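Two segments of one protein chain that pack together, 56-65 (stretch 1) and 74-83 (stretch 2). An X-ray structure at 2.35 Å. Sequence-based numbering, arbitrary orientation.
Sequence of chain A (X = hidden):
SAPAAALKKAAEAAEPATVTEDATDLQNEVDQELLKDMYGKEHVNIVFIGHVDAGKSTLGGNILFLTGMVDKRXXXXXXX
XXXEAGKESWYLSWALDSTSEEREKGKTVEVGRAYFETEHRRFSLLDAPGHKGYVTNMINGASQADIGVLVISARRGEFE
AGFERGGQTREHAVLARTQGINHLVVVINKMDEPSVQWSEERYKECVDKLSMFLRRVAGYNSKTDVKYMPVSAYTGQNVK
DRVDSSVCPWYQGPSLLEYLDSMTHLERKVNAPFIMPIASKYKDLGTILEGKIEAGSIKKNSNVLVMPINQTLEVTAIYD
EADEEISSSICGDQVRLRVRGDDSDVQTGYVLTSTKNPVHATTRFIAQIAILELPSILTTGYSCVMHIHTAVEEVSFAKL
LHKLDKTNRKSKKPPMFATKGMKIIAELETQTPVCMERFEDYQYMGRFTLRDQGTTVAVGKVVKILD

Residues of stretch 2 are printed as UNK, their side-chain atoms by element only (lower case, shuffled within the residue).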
# COMPACT_ATOMS: atom_id res chain seq x y z
N LYS A 56 10.13 -19.00 11.78
CA LYS A 56 10.10 -17.71 11.09
C LYS A 56 11.12 -17.68 9.95
O LYS A 56 10.93 -16.96 8.96
CB LYS A 56 10.35 -16.55 12.05
CG LYS A 56 11.79 -16.42 12.52
CD LYS A 56 11.97 -15.28 13.48
CE LYS A 56 13.29 -15.40 14.23
NZ LYS A 56 13.65 -14.13 14.93
N SER A 57 12.19 -18.44 10.11
CA SER A 57 13.28 -18.47 9.15
C SER A 57 12.93 -19.40 7.99
O SER A 57 13.27 -19.10 6.85
CB SER A 57 14.60 -18.90 9.82
OG SER A 57 14.63 -18.56 11.22
N THR A 58 12.24 -20.51 8.26
CA THR A 58 11.79 -21.39 7.17
C THR A 58 10.54 -20.85 6.42
O THR A 58 10.25 -21.28 5.31
CB THR A 58 11.60 -22.89 7.63
OG1 THR A 58 10.38 -23.44 7.12
CG2 THR A 58 11.49 -23.04 9.14
N LEU A 59 9.82 -19.89 7.02
CA LEU A 59 8.73 -19.19 6.36
C LEU A 59 9.27 -18.20 5.32
O LEU A 59 8.77 -18.13 4.20
CB LEU A 59 7.87 -18.44 7.38
CG LEU A 59 6.60 -17.78 6.86
CD1 LEU A 59 5.63 -18.80 6.28
CD2 LEU A 59 5.94 -17.00 7.96
N GLY A 60 10.27 -17.42 5.71
CA GLY A 60 10.86 -16.43 4.81
C GLY A 60 11.53 -17.10 3.63
O GLY A 60 11.45 -16.62 2.49
N GLY A 61 12.19 -18.21 3.89
CA GLY A 61 12.84 -18.98 2.85
C GLY A 61 11.84 -19.58 1.89
O GLY A 61 12.04 -19.57 0.68
N ASN A 62 10.75 -20.10 2.44
CA ASN A 62 9.72 -20.74 1.63
C ASN A 62 8.93 -19.71 0.80
O ASN A 62 8.45 -20.01 -0.30
CB ASN A 62 8.81 -21.56 2.55
CG ASN A 62 7.82 -22.43 1.80
OD1 ASN A 62 8.17 -23.47 1.21
ND2 ASN A 62 6.55 -22.01 1.82
N ILE A 63 8.83 -18.49 1.32
CA ILE A 63 8.21 -17.40 0.57
C ILE A 63 9.12 -17.07 -0.59
O ILE A 63 8.65 -16.97 -1.70
CB ILE A 63 7.94 -16.17 1.46
CG1 ILE A 63 6.73 -16.43 2.34
CG2 ILE A 63 7.68 -14.94 0.62
CD1 ILE A 63 6.52 -15.40 3.42
N LEU A 64 10.42 -16.95 -0.35
CA LEU A 64 11.35 -16.64 -1.41
C LEU A 64 11.30 -17.68 -2.50
O LEU A 64 11.44 -17.36 -3.68
CB LEU A 64 12.78 -16.51 -0.88
CG LEU A 64 13.00 -15.27 -0.00
CD1 LEU A 64 14.33 -15.33 0.73
CD2 LEU A 64 12.90 -14.00 -0.84
N PHE A 65 11.07 -18.94 -2.11
CA PHE A 65 11.09 -20.04 -3.06
C PHE A 65 9.82 -20.07 -3.90
O PHE A 65 9.89 -20.15 -5.12
CB PHE A 65 11.25 -21.38 -2.33
CG PHE A 65 11.05 -22.58 -3.21
CD1 PHE A 65 11.76 -22.71 -4.41
CD2 PHE A 65 10.15 -23.59 -2.85
CE1 PHE A 65 11.57 -23.82 -5.22
CE2 PHE A 65 9.97 -24.71 -3.67
CZ PHE A 65 10.68 -24.82 -4.86
N UNK A 74 18.93 -23.02 -2.67
CA UNK A 74 19.23 -21.79 -1.95
C UNK A 74 18.30 -21.62 -0.73
O UNK A 74 18.69 -21.09 0.34
c UNK A 74 19.33 -19.28 -2.11
c UNK A 74 19.03 -20.57 -2.86
o UNK A 74 19.98 -20.59 -3.93
N UNK A 75 17.07 -22.05 -0.92
CA UNK A 75 16.09 -22.10 0.14
C UNK A 75 16.50 -23.09 1.22
O UNK A 75 16.24 -22.84 2.39
c UNK A 75 11.26 -23.68 0.28
c UNK A 75 14.75 -22.52 -0.43
s UNK A 75 12.83 -24.00 0.76
c UNK A 75 13.61 -22.43 0.56
N UNK A 76 17.12 -24.21 0.84
CA UNK A 76 17.57 -25.17 1.82
C UNK A 76 18.74 -24.50 2.58
O UNK A 76 18.90 -24.65 3.86
c UNK A 76 16.73 -27.31 0.69
o UNK A 76 17.89 -28.17 -1.22
c UNK A 76 17.96 -26.53 1.16
c UNK A 76 17.02 -28.38 -0.35
o UNK A 76 16.36 -29.44 -0.29
N UNK A 77 19.55 -23.76 1.80
CA UNK A 77 20.82 -23.17 2.28
C UNK A 77 20.50 -22.26 3.43
O UNK A 77 21.27 -22.13 4.37
c UNK A 77 22.97 -22.00 1.51
c UNK A 77 21.53 -22.39 1.17
c UNK A 77 24.89 -20.46 0.90
n UNK A 77 25.91 -20.39 -0.20
c UNK A 77 23.56 -21.08 0.45
N UNK A 78 19.33 -21.65 3.34
CA UNK A 78 18.85 -20.71 4.33
C UNK A 78 18.31 -21.41 5.58
O UNK A 78 18.54 -20.95 6.69
c UNK A 78 17.48 -18.29 1.69
c UNK A 78 17.78 -19.84 3.68
c UNK A 78 16.97 -19.08 4.72
c UNK A 78 18.44 -18.86 2.69
N UNK A 79 17.59 -22.52 5.39
CA UNK A 79 17.13 -23.36 6.49
C UNK A 79 18.25 -23.78 7.46
O UNK A 79 18.04 -23.79 8.67
c UNK A 79 16.46 -24.64 5.95
c UNK A 79 14.31 -25.94 5.51
o UNK A 79 13.10 -25.76 5.24
o UNK A 79 14.96 -26.96 5.14
c UNK A 79 15.01 -24.86 6.35
N UNK A 80 19.42 -24.13 6.93
CA UNK A 80 20.52 -24.65 7.76
C UNK A 80 21.56 -23.60 8.17
O UNK A 80 22.32 -23.82 9.11
c UNK A 80 21.20 -25.87 7.11
n UNK A 80 23.41 -26.23 1.72
n UNK A 80 23.32 -26.59 3.99
n UNK A 80 21.29 -26.55 2.70
c UNK A 80 22.67 -26.47 2.81
c UNK A 80 21.89 -25.63 5.77
c UNK A 80 22.64 -26.85 5.26
N UNK A 81 21.60 -22.47 7.46
CA UNK A 81 22.43 -21.34 7.87
C UNK A 81 21.74 -20.60 9.02
O UNK A 81 22.40 -19.92 9.80
o UNK A 81 23.53 -18.63 4.75
o UNK A 81 25.20 -19.90 4.05
c UNK A 81 24.26 -19.66 4.84
c UNK A 81 23.99 -20.66 5.95
c UNK A 81 22.70 -20.37 6.72
N UNK A 82 20.42 -20.76 9.11
CA UNK A 82 19.64 -20.24 10.23
C UNK A 82 19.84 -21.04 11.53
O UNK A 82 19.13 -20.83 12.51
c UNK A 82 18.16 -20.20 9.87
N UNK A 83 20.80 -21.98 11.53
CA UNK A 83 21.27 -22.64 12.75
C UNK A 83 22.32 -21.77 13.46
O UNK A 83 23.53 -22.04 13.40
c UNK A 83 21.62 -25.08 13.52
c UNK A 83 21.84 -24.03 12.43
n UNK A 83 24.35 -27.67 12.58
c UNK A 83 22.83 -26.01 13.68
c UNK A 83 23.16 -26.79 12.40

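Position 74 has three side-chain atoms, a first carbon carrying one oxygen and one carbon, and they are out of reach of stretch 1. That fork is threonine, Thr74. Its hydroxyl is hydrogen-bonded elsewhere in the structure.

Position 75 carries an unbranched chain of two carbons, a sulfur and a last carbon. Its CB points toward stretch 1; the second carbon lies against the backbone oxygen of Gly61, and the last carbon reaches Asn62 and Phe65. Only methionine has such a chain, and a long, flexible thioether suits a place with several different neighbours. Met75 CG lies 3.3 Å from Gly61 O, while Met75 CE reaches 3.2 Å from Asn62 OD1 and 3.3 Å from Phe65 CD2. The sulfur also approaches the aromatic ring obliquely, with Met75 SD 5.2 Å from the centroid of the Phe65 ring.

At 76, three carbons in a row end in two oxygens: a glutamate, Glu76. Position 77 has four carbons in a row ending in nitrogen, hence Lys77. Neither touches stretch 1, and charged groups are at ease on a side of the helix that leaves them accessible to solvent.

Position 78 holds four carbons, forked at the first, with one arm two carbons long. Its CB points toward stretch 1, and its carbons touch Leu64 and Ser57. This is isoleucine, whose branched aliphatic side chain offers apolar surface at two levels. Ile78 CD1 is 4.4 Å from Leu64 CD1, and Ile78 CG2 is 4.3 Å from Ser57 O.

Position 79 again shows three carbons, the third with two oxygens. Its CB points sideways, but the chain end comes nearer, bringing an oxygen up to Thr58. It is Glu79, with Glu79 OE2 4.0 Å from Thr58 CB. A long acidic chain can thus border the contact while remaining exposed.

Position 80, with three carbons, a nitrogen and a carbon bearing two more nitrogens, is Arg80; 81, with three carbons and a terminal pair of oxygens, is Glu81. Both are exposed and out of reach of stretch 1.

At 82 a single carbon points toward stretch 1 and touches Ser57, which identifies alanine. Ala82 CB meets Ser57 CB at 3.8 Å, two small side chains facing each other where the chain first leaves helical geometry. Position 83, four carbons ending in nitrogen, is Lys83, exposed and without contact.

The helices run nearly antiparallel, at 170°, with their axes 9.0 Å apart at closest approach. Gly61, lacking a side chain, lies opposite Met75, Gly61 CA and Met75 CA being 5.3 Å apart. No hydrogen bond crosses between the stretches; positions 75, 78 and 82 supply the inward-pointing side chains, and packing makes the contact.

Stretch 2, residues 74-83: TMEKIEREAK
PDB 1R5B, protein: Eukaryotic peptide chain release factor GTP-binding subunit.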